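Local structure of DNA polymerase (2PY5) at residues 88-93 against 402-407; 98-103 against 412-417; 72-77 against 103-108. The protein replicates the viral genome from a protein primer with high processivity and fidelity, displacing the non-template strand and removing misincorporated nucleotides with its 3'-5' exonuclease. The protein carries 2 engineered substitutions. All blocks are in the same frame, centred on the assembly; numbering follows the deposited sequence.

Interaction 1. Residues 88-93 against 402-407; sequences NTYNTI and KVPYLK. With nucleotides of chain C; nucleotides of chain B.
Strand 89-93, carrying Tyr90 and Thr92, passes strand 402-406 at Pro404 with the two axes 7.6 Å apart at their closest and 137° between their directions, too far and too skewed for a shared sheet. The contact joins the exonuclease sheet to the TPR2 β-hairpin; no hydrogen bond links the segments directly, and side-chain packing and a bridging water connect them. Pro404, which has no N-H to leave unpaired, presents a compact apolar ring. Tyr90 CG lies between the backbone N and the carbonyl carbon (chi1 67°), which lets the phenol slide past that ring, and Pro404 CG meets it at its edge, 3.7 Å from Tyr90 OH. The same hydroxyl bonds to Glu75. Thr92 comes tip to tip with the proline, OG1 lying 3.7 Å from Pro404 CD, while its methyl CG2 fills in at the edge of the Tyr90 ring. Small and polar, Thr92 also takes a bond from Trp81 NE1. On the DNA side Lys402 NZ donates a hydrogen bond to OP2 of DT5 of chain B at 2.7 Å and also bonds to Arg96 O. A water bridges the strands, 2.7 Å from both Thr92 OG1 and Lys402 O, donating to the latter and weakly to Thr92 O.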
# COMPACT_ATOMS: atom_id res chain seq x y z
N ASN F 88 -8.83 -10.64 32.05
CA ASN F 88 -9.84 -11.33 31.23
C ASN F 88 -10.54 -10.41 30.25
O ASN F 88 -11.73 -10.48 30.04
CB ASN F 88 -10.86 -12.06 32.10
CG ASN F 88 -10.23 -13.17 32.87
OD1 ASN F 88 -9.52 -14.00 32.31
ND2 ASN F 88 -10.47 -13.18 34.18
N THR F 89 -9.75 -9.55 29.63
CA THR F 89 -10.23 -8.69 28.55
C THR F 89 -9.20 -8.65 27.44
O THR F 89 -8.07 -9.11 27.61
CB THR F 89 -10.49 -7.25 29.02
OG1 THR F 89 -9.24 -6.61 29.32
CG2 THR F 89 -11.43 -7.20 30.24
N TYR F 90 -9.59 -8.09 26.30
CA TYR F 90 -8.68 -7.90 25.17
C TYR F 90 -8.83 -6.47 24.66
O TYR F 90 -9.89 -5.86 24.79
CB TYR F 90 -8.92 -8.92 24.04
CG TYR F 90 -10.25 -8.76 23.34
CD1 TYR F 90 -10.33 -8.08 22.13
CD2 TYR F 90 -11.41 -9.25 23.90
CE1 TYR F 90 -11.53 -7.90 21.50
CE2 TYR F 90 -12.65 -9.09 23.26
CZ TYR F 90 -12.69 -8.42 22.05
OH TYR F 90 -13.89 -8.20 21.40
N ASN F 91 -7.72 -5.93 24.18
CA ASN F 91 -7.66 -4.61 23.55
C ASN F 91 -7.35 -4.83 22.08
O ASN F 91 -6.85 -5.90 21.68
CB ASN F 91 -6.57 -3.76 24.22
CG ASN F 91 -6.55 -2.31 23.73
OD1 ASN F 91 -7.54 -1.79 23.22
ND2 ASN F 91 -5.42 -1.65 23.91
N THR F 92 -7.68 -3.85 21.24
CA THR F 92 -7.38 -3.93 19.82
C THR F 92 -6.83 -2.60 19.31
O THR F 92 -7.08 -1.56 19.89
CB THR F 92 -8.62 -4.29 18.97
OG1 THR F 92 -9.67 -3.36 19.26
CG2 THR F 92 -9.12 -5.67 19.30
N ILE F 93 -6.09 -2.68 18.20
CA ILE F 93 -5.82 -1.52 17.34
C ILE F 93 -6.39 -1.87 15.97
O ILE F 93 -5.79 -2.61 15.22
CB ILE F 93 -4.32 -1.18 17.21
CG1 ILE F 93 -3.73 -0.90 18.58
CG2 ILE F 93 -4.15 -0.01 16.27
CD1 ILE F 93 -2.21 -0.74 18.56
N LYS F 402 -11.85 1.59 15.71
CA LYS F 402 -13.10 0.82 15.64
C LYS F 402 -13.03 -0.30 16.69
O LYS F 402 -11.97 -0.96 16.87
CB LYS F 402 -13.28 0.23 14.22
CG LYS F 402 -13.66 1.24 13.11
CD LYS F 402 -15.15 1.52 13.09
CE LYS F 402 -15.52 2.74 12.26
NZ LYS F 402 -15.26 2.59 10.79
N VAL F 403 -14.12 -0.47 17.41
CA VAL F 403 -14.22 -1.40 18.51
C VAL F 403 -15.11 -2.57 18.11
O VAL F 403 -16.25 -2.37 17.71
CB VAL F 403 -14.82 -0.72 19.75
CG1 VAL F 403 -15.02 -1.70 20.90
CG2 VAL F 403 -13.94 0.47 20.17
N PRO F 404 -14.59 -3.80 18.21
CA PRO F 404 -15.44 -4.94 17.87
C PRO F 404 -16.47 -5.26 18.92
O PRO F 404 -16.26 -4.98 20.10
CB PRO F 404 -14.45 -6.08 17.78
CG PRO F 404 -13.36 -5.69 18.71
CD PRO F 404 -13.25 -4.22 18.65
N TYR F 405 -17.59 -5.84 18.48
CA TYR F 405 -18.61 -6.36 19.39
C TYR F 405 -19.39 -7.45 18.69
O TYR F 405 -19.36 -7.56 17.47
CB TYR F 405 -19.53 -5.24 19.87
CG TYR F 405 -20.41 -4.66 18.80
CD1 TYR F 405 -21.71 -5.09 18.63
CD2 TYR F 405 -19.93 -3.66 17.98
CE1 TYR F 405 -22.52 -4.53 17.64
CE2 TYR F 405 -20.72 -3.10 17.00
CZ TYR F 405 -22.00 -3.54 16.82
OH TYR F 405 -22.77 -2.97 15.84
N LEU F 406 -20.07 -8.30 19.47
CA LEU F 406 -20.91 -9.34 18.88
C LEU F 406 -22.31 -8.81 18.67
O LEU F 406 -22.97 -8.36 19.62
CB LEU F 406 -20.95 -10.60 19.75
CG LEU F 406 -19.87 -11.66 19.65
CD1 LEU F 406 -20.40 -12.95 20.29
CD2 LEU F 406 -19.36 -11.94 18.22
N LYS F 407 -22.76 -8.85 17.43
CA LYS F 407 -24.13 -8.47 17.07
C LYS F 407 -25.12 -9.53 17.57
O LYS F 407 -24.72 -10.62 18.00
CB LYS F 407 -24.23 -8.29 15.54
CG LYS F 407 -23.30 -7.23 14.98
CD LYS F 407 -23.53 -6.93 13.49
CE LYS F 407 -23.17 -8.11 12.59
NZ LYS F 407 -23.29 -7.75 11.14
P DG C 2 1.92 6.79 20.46
OP1 DG C 2 3.18 7.55 20.27
OP2 DG C 2 0.62 7.44 20.15
O5' DG C 2 2.01 5.39 19.68
C5' DG C 2 3.19 4.61 19.91
C4' DG C 2 3.20 3.24 19.25
O4' DG C 2 2.51 2.29 20.08
C3' DG C 2 2.55 3.09 17.88
O3' DG C 2 3.40 2.26 17.15
C2' DG C 2 1.22 2.39 18.13
C1' DG C 2 1.63 1.51 19.29
N9 DG C 2 0.60 1.14 20.24
C8 DG C 2 -0.49 1.86 20.63
N7 DG C 2 -1.21 1.26 21.54
C5 DG C 2 -0.52 0.07 21.76
C6 DG C 2 -0.82 -1.00 22.62
O6 DG C 2 -1.78 -1.09 23.40
N1 DG C 2 0.14 -2.02 22.55
C2 DG C 2 1.24 -2.01 21.72
N2 DG C 2 2.05 -3.09 21.77
N3 DG C 2 1.52 -1.01 20.89
C4 DG C 2 0.60 -0.02 20.97
P DT B 5 -17.26 0.65 8.27
OP1 DT B 5 -17.88 1.65 7.36
OP2 DT B 5 -17.06 0.96 9.70
O5' DT B 5 -18.15 -0.68 8.23
C5' DT B 5 -18.58 -1.23 7.00
C4' DT B 5 -18.88 -2.71 7.16
O4' DT B 5 -17.65 -3.45 7.34
C3' DT B 5 -19.74 -3.08 8.36
O3' DT B 5 -20.58 -4.17 7.99
C2' DT B 5 -18.73 -3.49 9.43
C1' DT B 5 -17.68 -4.17 8.56
N1 DT B 5 -16.28 -4.11 9.07
C2 DT B 5 -15.53 -5.26 9.11
O2 DT B 5 -15.91 -6.39 8.76
N3 DT B 5 -14.25 -5.05 9.57
C4 DT B 5 -13.68 -3.85 9.98
O4 DT B 5 -12.51 -3.80 10.35
C5 DT B 5 -14.52 -2.69 9.89
C7 DT B 5 -14.02 -1.35 10.30
C6 DT B 5 -15.78 -2.87 9.44
O HOH W 1 -9.54 -0.97 17.94

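Interaction 2. Residues 98-103 against 412-417; sequences GQWYMI and LGFRLG. With EDO (1,2-ethanediol), chain O; nucleotides of chain B; nucleotides of chain C.
Trp100 and Phe414 meet rim against rim, neither ring covering the other's face: Trp100 CZ2 comes within 3.6 Å of Phe414 CE2, and the two planes stand 73° apart. That corner is tight because the thymine of DT5 of chain B completes it. The base lies over one face of Phe414, with its N3 3.3 Å above the ring plane and offset toward the rim. Its O4 receives a nearly straight bond from Trp100 NE1 (3.0 Å, 164°), in the plane of the indole. Flat, apolar Phe414 thus suits the base, and the indole N-H of Trp100 offers a donor to the base edge. Gly98 has no CB to press on the thymine methyl C7 of DT5 of chain B, and its backbone angles also demand glycine. The pair spans the exonuclease domain and the TPR2 β-hairpin, both of which touch this stretch of single-stranded DNA. Elsewhere the fit is slack. Leu412 CD1 comes no nearer than 4.8 Å to Trp100 CH2, the leucine packing instead on Leu406 and Ile71. On the solvent side Arg415 stretches away from the contact, and its NE bonds at 3.0 Å to O1 of a 1,2-ethanediol molecule probably left from crystallisation.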
# COMPACT_ATOMS: atom_id res chain seq x y z
N GLY F 98 -10.53 0.30 8.95
CA GLY F 98 -10.63 -1.15 9.01
C GLY F 98 -9.32 -1.89 8.86
O GLY F 98 -9.33 -3.08 8.55
N GLN F 99 -8.19 -1.21 9.10
CA GLN F 99 -6.90 -1.88 9.13
C GLN F 99 -6.65 -2.44 10.53
O GLN F 99 -6.76 -1.72 11.51
CB GLN F 99 -5.80 -0.94 8.70
CG GLN F 99 -6.04 -0.41 7.28
CD GLN F 99 -4.80 -0.30 6.45
OE1 GLN F 99 -4.57 0.73 5.81
NE2 GLN F 99 -3.99 -1.35 6.43
N TRP F 100 -6.28 -3.72 10.60
CA TRP F 100 -6.04 -4.44 11.86
C TRP F 100 -4.56 -4.49 12.15
O TRP F 100 -3.76 -4.91 11.28
CB TRP F 100 -6.59 -5.87 11.79
CG TRP F 100 -8.10 -5.93 11.77
CD1 TRP F 100 -8.94 -5.18 10.99
CD2 TRP F 100 -8.92 -6.79 12.55
NE1 TRP F 100 -10.24 -5.51 11.27
CE2 TRP F 100 -10.26 -6.50 12.21
CE3 TRP F 100 -8.66 -7.77 13.51
CZ2 TRP F 100 -11.32 -7.16 12.81
CZ3 TRP F 100 -9.75 -8.44 14.11
CH2 TRP F 100 -11.05 -8.13 13.74
N TYR F 101 -4.19 -4.04 13.36
CA TYR F 101 -2.77 -3.98 13.78
C TYR F 101 -2.47 -4.86 14.98
O TYR F 101 -1.35 -5.35 15.11
CB TYR F 101 -2.33 -2.56 14.14
CG TYR F 101 -2.38 -1.60 12.99
CD1 TYR F 101 -3.54 -0.94 12.67
CD2 TYR F 101 -1.27 -1.38 12.20
CE1 TYR F 101 -3.60 -0.07 11.63
CE2 TYR F 101 -1.30 -0.51 11.13
CZ TYR F 101 -2.48 0.14 10.83
OH TYR F 101 -2.54 1.04 9.78
N MET F 102 -3.43 -5.06 15.88
CA MET F 102 -3.14 -5.70 17.17
C MET F 102 -4.40 -6.20 17.83
O MET F 102 -5.43 -5.54 17.82
CB MET F 102 -2.42 -4.71 18.12
CG MET F 102 -1.96 -5.35 19.45
SD MET F 102 -1.45 -4.13 20.66
CE MET F 102 -3.05 -3.49 21.13
N ILE F 103 -4.27 -7.38 18.45
CA ILE F 103 -5.19 -7.88 19.48
C ILE F 103 -4.32 -8.24 20.68
O ILE F 103 -3.43 -9.05 20.55
CB ILE F 103 -5.95 -9.14 19.04
CG1 ILE F 103 -6.68 -8.92 17.72
CG2 ILE F 103 -6.95 -9.57 20.14
CD1 ILE F 103 -7.20 -10.23 17.08
N LEU F 412 -19.49 -10.53 14.20
CA LEU F 412 -18.83 -9.32 14.63
C LEU F 412 -19.37 -8.08 13.92
O LEU F 412 -19.56 -8.08 12.70
CB LEU F 412 -17.33 -9.41 14.37
CG LEU F 412 -16.55 -10.32 15.31
CD1 LEU F 412 -15.10 -10.33 14.93
CD2 LEU F 412 -16.74 -9.88 16.78
N GLY F 413 -19.59 -7.03 14.70
CA GLY F 413 -19.83 -5.70 14.20
C GLY F 413 -18.76 -4.79 14.77
O GLY F 413 -17.96 -5.22 15.62
N PHE F 414 -18.71 -3.55 14.28
CA PHE F 414 -17.69 -2.59 14.68
C PHE F 414 -18.32 -1.23 14.90
O PHE F 414 -19.16 -0.79 14.10
CB PHE F 414 -16.61 -2.53 13.61
CG PHE F 414 -15.99 -3.87 13.36
CD1 PHE F 414 -16.56 -4.76 12.46
CD2 PHE F 414 -14.87 -4.27 14.06
CE1 PHE F 414 -16.02 -6.01 12.26
CE2 PHE F 414 -14.32 -5.53 13.85
CZ PHE F 414 -14.89 -6.39 12.96
N ARG F 415 -17.96 -0.60 16.01
CA ARG F 415 -18.44 0.74 16.32
C ARG F 415 -17.26 1.68 16.37
O ARG F 415 -16.17 1.27 16.76
CB ARG F 415 -19.20 0.76 17.66
CG ARG F 415 -18.39 0.37 18.90
CD ARG F 415 -19.24 0.47 20.14
NE ARG F 415 -18.58 -0.07 21.32
CZ ARG F 415 -17.72 0.60 22.09
NH1 ARG F 415 -17.38 1.85 21.80
NH2 ARG F 415 -17.20 0.01 23.15
N LEU F 416 -17.47 2.93 15.98
CA LEU F 416 -16.44 3.92 16.14
C LEU F 416 -16.22 4.15 17.63
O LEU F 416 -17.17 4.36 18.39
CB LEU F 416 -16.82 5.24 15.46
CG LEU F 416 -15.76 6.31 15.27
CD1 LEU F 416 -14.60 5.83 14.38
CD2 LEU F 416 -16.41 7.57 14.71
N GLY F 417 -14.96 4.11 18.04
CA GLY F 417 -14.59 4.27 19.43
C GLY F 417 -14.43 5.70 19.87
O GLY F 417 -14.89 6.64 19.21
C1 EDO O . -21.88 -2.45 21.61
O1 EDO O . -20.60 -2.12 22.17
C2 EDO O . -22.56 -1.20 21.04
O2 EDO O . -22.87 -1.33 19.64
P DT B 5 -17.26 0.65 8.27
OP1 DT B 5 -17.88 1.65 7.36
OP2 DT B 5 -17.06 0.96 9.70
O5' DT B 5 -18.15 -0.68 8.23
C5' DT B 5 -18.58 -1.23 7.00
C4' DT B 5 -18.88 -2.71 7.16
O4' DT B 5 -17.65 -3.45 7.34
C3' DT B 5 -19.74 -3.08 8.36
O3' DT B 5 -20.58 -4.17 7.99
C2' DT B 5 -18.73 -3.49 9.43
C1' DT B 5 -17.68 -4.17 8.56
N1 DT B 5 -16.28 -4.11 9.07
C2 DT B 5 -15.53 -5.26 9.11
O2 DT B 5 -15.91 -6.39 8.76
N3 DT B 5 -14.25 -5.05 9.57
C4 DT B 5 -13.68 -3.85 9.98
O4 DT B 5 -12.51 -3.80 10.35
C5 DT B 5 -14.52 -2.69 9.89
C7 DT B 5 -14.02 -1.35 10.30
C6 DT B 5 -15.78 -2.87 9.44
P DG C 2 1.92 6.79 20.46
OP1 DG C 2 3.18 7.55 20.27
OP2 DG C 2 0.62 7.44 20.15
O5' DG C 2 2.01 5.39 19.68
C5' DG C 2 3.19 4.61 19.91
C4' DG C 2 3.20 3.24 19.25
O4' DG C 2 2.51 2.29 20.08
C3' DG C 2 2.55 3.09 17.88
O3' DG C 2 3.40 2.26 17.15
C2' DG C 2 1.22 2.39 18.13
C1' DG C 2 1.63 1.51 19.29
N9 DG C 2 0.60 1.14 20.24
C8 DG C 2 -0.49 1.86 20.63
N7 DG C 2 -1.21 1.26 21.54
C5 DG C 2 -0.52 0.07 21.76
C6 DG C 2 -0.82 -1.00 22.62
O6 DG C 2 -1.78 -1.09 23.40
N1 DG C 2 0.14 -2.02 22.55
C2 DG C 2 1.24 -2.01 21.72
N2 DG C 2 2.05 -3.09 21.77
N3 DG C 2 1.52 -1.01 20.89
C4 DG C 2 0.60 -0.02 20.97
P DA C 3 3.95 2.74 15.73
OP1 DA C 3 4.92 1.71 15.33
OP2 DA C 3 4.29 4.20 15.84
O5' DA C 3 2.67 2.65 14.79
C5' DA C 3 2.31 1.39 14.29
C4' DA C 3 0.90 1.49 13.73
O4' DA C 3 -0.00 1.80 14.81
C3' DA C 3 0.68 2.60 12.71
O3' DA C 3 0.79 2.06 11.40
C2' DA C 3 -0.76 3.05 12.96
C1' DA C 3 -1.04 2.69 14.41
N9 DA C 3 -0.94 3.74 15.43
C8 DA C 3 0.09 4.63 15.59
N7 DA C 3 -0.04 5.44 16.62
C5 DA C 3 -1.25 5.03 17.18
C6 DA C 3 -1.97 5.48 18.30
N6 DA C 3 -1.56 6.48 19.09
N1 DA C 3 -3.14 4.86 18.59
C2 DA C 3 -3.55 3.85 17.80
N3 DA C 3 -2.96 3.35 16.71
C4 DA C 3 -1.80 3.98 16.47

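Interaction 3. Residues 72-77 against 103-108; sequences NWLERN and IDICLG
Next to Leu74, which packs on Ile103 and Ile105, the flat groups of segment 72-77 turn to other partners. The indole of Trp73 carries the amide nitrogen of Asn77 over one face, 3.2 Å above the plane and offset toward the rim, while its NE1 bonds to Asp45 and its ring packs on Leu44 and Met48 of helix 44-54. The guanidinium of Arg76 has Asn72 CA at its edge, and NH1 donates to Asn72 O from above that carbonyl's plane. This is an α/β packing layer of the exonuclease domain, whose mixed sheet fits the ribonuclease H-like fold of proofreading exonucleases: helix 63-76 packs against strand 100-110. The last residues of the segment are tied down by Asn77, whose ND2 gives a straight bond to Trp73 O (2.9 Å, 165°). Arg76 N reaches the same oxygen from the opposite face of the carbonyl plane, so two donors grip it. Asparagine suits this spot because its short amide folds back onto the preceding turn.

Buried and apolar, the contact proper rests on Leu74. Its CG lies anti to the carbonyl carbon (chi1 -71°), which carries both methyls out to the sheet, where leucine and isoleucine cross obliquely. Leu74 CD2 touches Ile105 CG2 and CD1, each at 4.1 Å. Isoleucine, branched at CB, broadens the strand's inner surface, and Ile105 also packs on Val51 and Leu52. The other methyl, Leu74 CD1, sits 4.1 Å from Ile105 CG1 and 4.2 Å from Ile103 CG2.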
# COMPACT_ATOMS: atom_id res chain seq x y z
N ASN F 72 -14.21 -13.66 17.73
CA ASN F 72 -15.40 -14.49 17.92
C ASN F 72 -15.21 -15.47 19.08
O ASN F 72 -16.12 -15.69 19.87
CB ASN F 72 -15.74 -15.25 16.63
CG ASN F 72 -16.65 -14.46 15.70
OD1 ASN F 72 -16.17 -13.70 14.83
ND2 ASN F 72 -17.94 -14.60 15.89
N TRP F 73 -14.03 -16.07 19.20
CA TRP F 73 -13.77 -17.01 20.29
C TRP F 73 -13.72 -16.28 21.63
O TRP F 73 -14.36 -16.69 22.60
CB TRP F 73 -12.47 -17.78 20.06
CG TRP F 73 -12.20 -18.86 21.08
CD1 TRP F 73 -12.51 -20.18 20.97
CD2 TRP F 73 -11.57 -18.71 22.37
NE1 TRP F 73 -12.13 -20.86 22.08
CE2 TRP F 73 -11.54 -19.99 22.97
CE3 TRP F 73 -11.02 -17.63 23.07
CZ2 TRP F 73 -11.00 -20.21 24.23
CZ3 TRP F 73 -10.47 -17.84 24.31
CH2 TRP F 73 -10.48 -19.13 24.89
N LEU F 74 -12.97 -15.17 21.68
CA LEU F 74 -12.80 -14.43 22.91
C LEU F 74 -14.16 -14.06 23.50
O LEU F 74 -14.40 -14.28 24.67
CB LEU F 74 -11.93 -13.18 22.69
CG LEU F 74 -10.46 -13.46 22.43
CD1 LEU F 74 -9.80 -12.21 21.85
CD2 LEU F 74 -9.74 -13.87 23.71
N GLU F 75 -15.04 -13.54 22.65
CA GLU F 75 -16.37 -13.07 23.06
C GLU F 75 -17.26 -14.19 23.60
O GLU F 75 -18.18 -13.91 24.36
CB GLU F 75 -17.06 -12.37 21.89
CG GLU F 75 -16.41 -11.01 21.56
CD GLU F 75 -16.82 -9.92 22.52
OE1 GLU F 75 -17.95 -9.99 23.08
OE2 GLU F 75 -16.04 -8.96 22.72
N ARG F 76 -17.00 -15.43 23.19
CA ARG F 76 -17.78 -16.58 23.66
C ARG F 76 -17.13 -17.34 24.81
O ARG F 76 -17.71 -18.30 25.34
CB ARG F 76 -18.04 -17.53 22.49
CG ARG F 76 -18.99 -16.97 21.44
CD ARG F 76 -19.02 -17.89 20.27
NE ARG F 76 -20.06 -17.52 19.30
CZ ARG F 76 -19.91 -16.56 18.38
NH1 ARG F 76 -18.80 -15.86 18.30
NH2 ARG F 76 -20.90 -16.31 17.54
N ASN F 77 -15.94 -16.92 25.20
CA ASN F 77 -15.15 -17.65 26.16
C ASN F 77 -14.67 -16.77 27.30
O ASN F 77 -13.61 -17.02 27.90
CB ASN F 77 -13.99 -18.34 25.44
CG ASN F 77 -14.44 -19.59 24.71
OD1 ASN F 77 -14.50 -20.68 25.30
ND2 ASN F 77 -14.79 -19.44 23.43
N ILE F 103 -4.27 -7.38 18.45
CA ILE F 103 -5.19 -7.88 19.48
C ILE F 103 -4.32 -8.24 20.68
O ILE F 103 -3.43 -9.05 20.55
CB ILE F 103 -5.95 -9.14 19.04
CG1 ILE F 103 -6.68 -8.92 17.72
CG2 ILE F 103 -6.95 -9.57 20.14
CD1 ILE F 103 -7.20 -10.23 17.08
N ASP F 104 -4.58 -7.62 21.83
CA ASP F 104 -3.77 -7.83 23.05
C ASP F 104 -4.68 -8.45 24.09
O ASP F 104 -5.61 -7.79 24.57
CB ASP F 104 -3.21 -6.50 23.51
CG ASP F 104 -2.17 -6.63 24.61
OD1 ASP F 104 -1.64 -5.58 25.04
OD2 ASP F 104 -1.88 -7.77 25.02
N ILE F 105 -4.43 -9.71 24.44
CA ILE F 105 -5.30 -10.46 25.32
C ILE F 105 -4.69 -10.47 26.70
O ILE F 105 -3.58 -11.00 26.89
CB ILE F 105 -5.48 -11.90 24.80
CG1 ILE F 105 -6.05 -11.92 23.37
CG2 ILE F 105 -6.38 -12.72 25.77
CD1 ILE F 105 -5.86 -13.24 22.67
N CYS F 106 -5.39 -9.89 27.66
CA CYS F 106 -4.88 -9.70 29.03
C CYS F 106 -5.46 -10.74 29.96
O CYS F 106 -6.67 -10.80 30.13
CB CYS F 106 -5.31 -8.34 29.56
SG CYS F 106 -4.76 -8.01 31.22
N LEU F 107 -4.61 -11.53 30.60
CA LEU F 107 -5.07 -12.48 31.61
C LEU F 107 -5.10 -11.86 33.01
O LEU F 107 -5.93 -12.26 33.85
CB LEU F 107 -4.19 -13.73 31.59
CG LEU F 107 -4.40 -14.70 30.42
CD1 LEU F 107 -5.84 -15.20 30.41
CD2 LEU F 107 -4.01 -14.08 29.06
N GLY F 108 -4.24 -10.89 33.26
CA GLY F 108 -4.15 -10.23 34.55
C GLY F 108 -2.71 -10.24 34.96
O GLY F 108 -1.83 -10.14 34.10

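Interactions 1 and 2 both join the TPR2 hairpin to the exonuclease sheet, their centres about 7 Å apart. The hairpin is closed by Val403 N to Arg415 O and Tyr405 O to Gly413 N, both 2.8 Å. DT5 of chain B is shared: Lys402 of interaction 1 holds its phosphate, Phe414 and Trp100 of interaction 2 its base. Interaction 3, centre to centre about 8 Å from interaction 1 and 14 Å from interaction 2, packs helix 63-76 on the same sheet. The side chain of Trp100 is about 7 Å from that of Asn62, which stabilises the frayed primer end during proofreading; that of Ile103 is about 7 Å from engineered Ala66, a position essential for exonucleolysis.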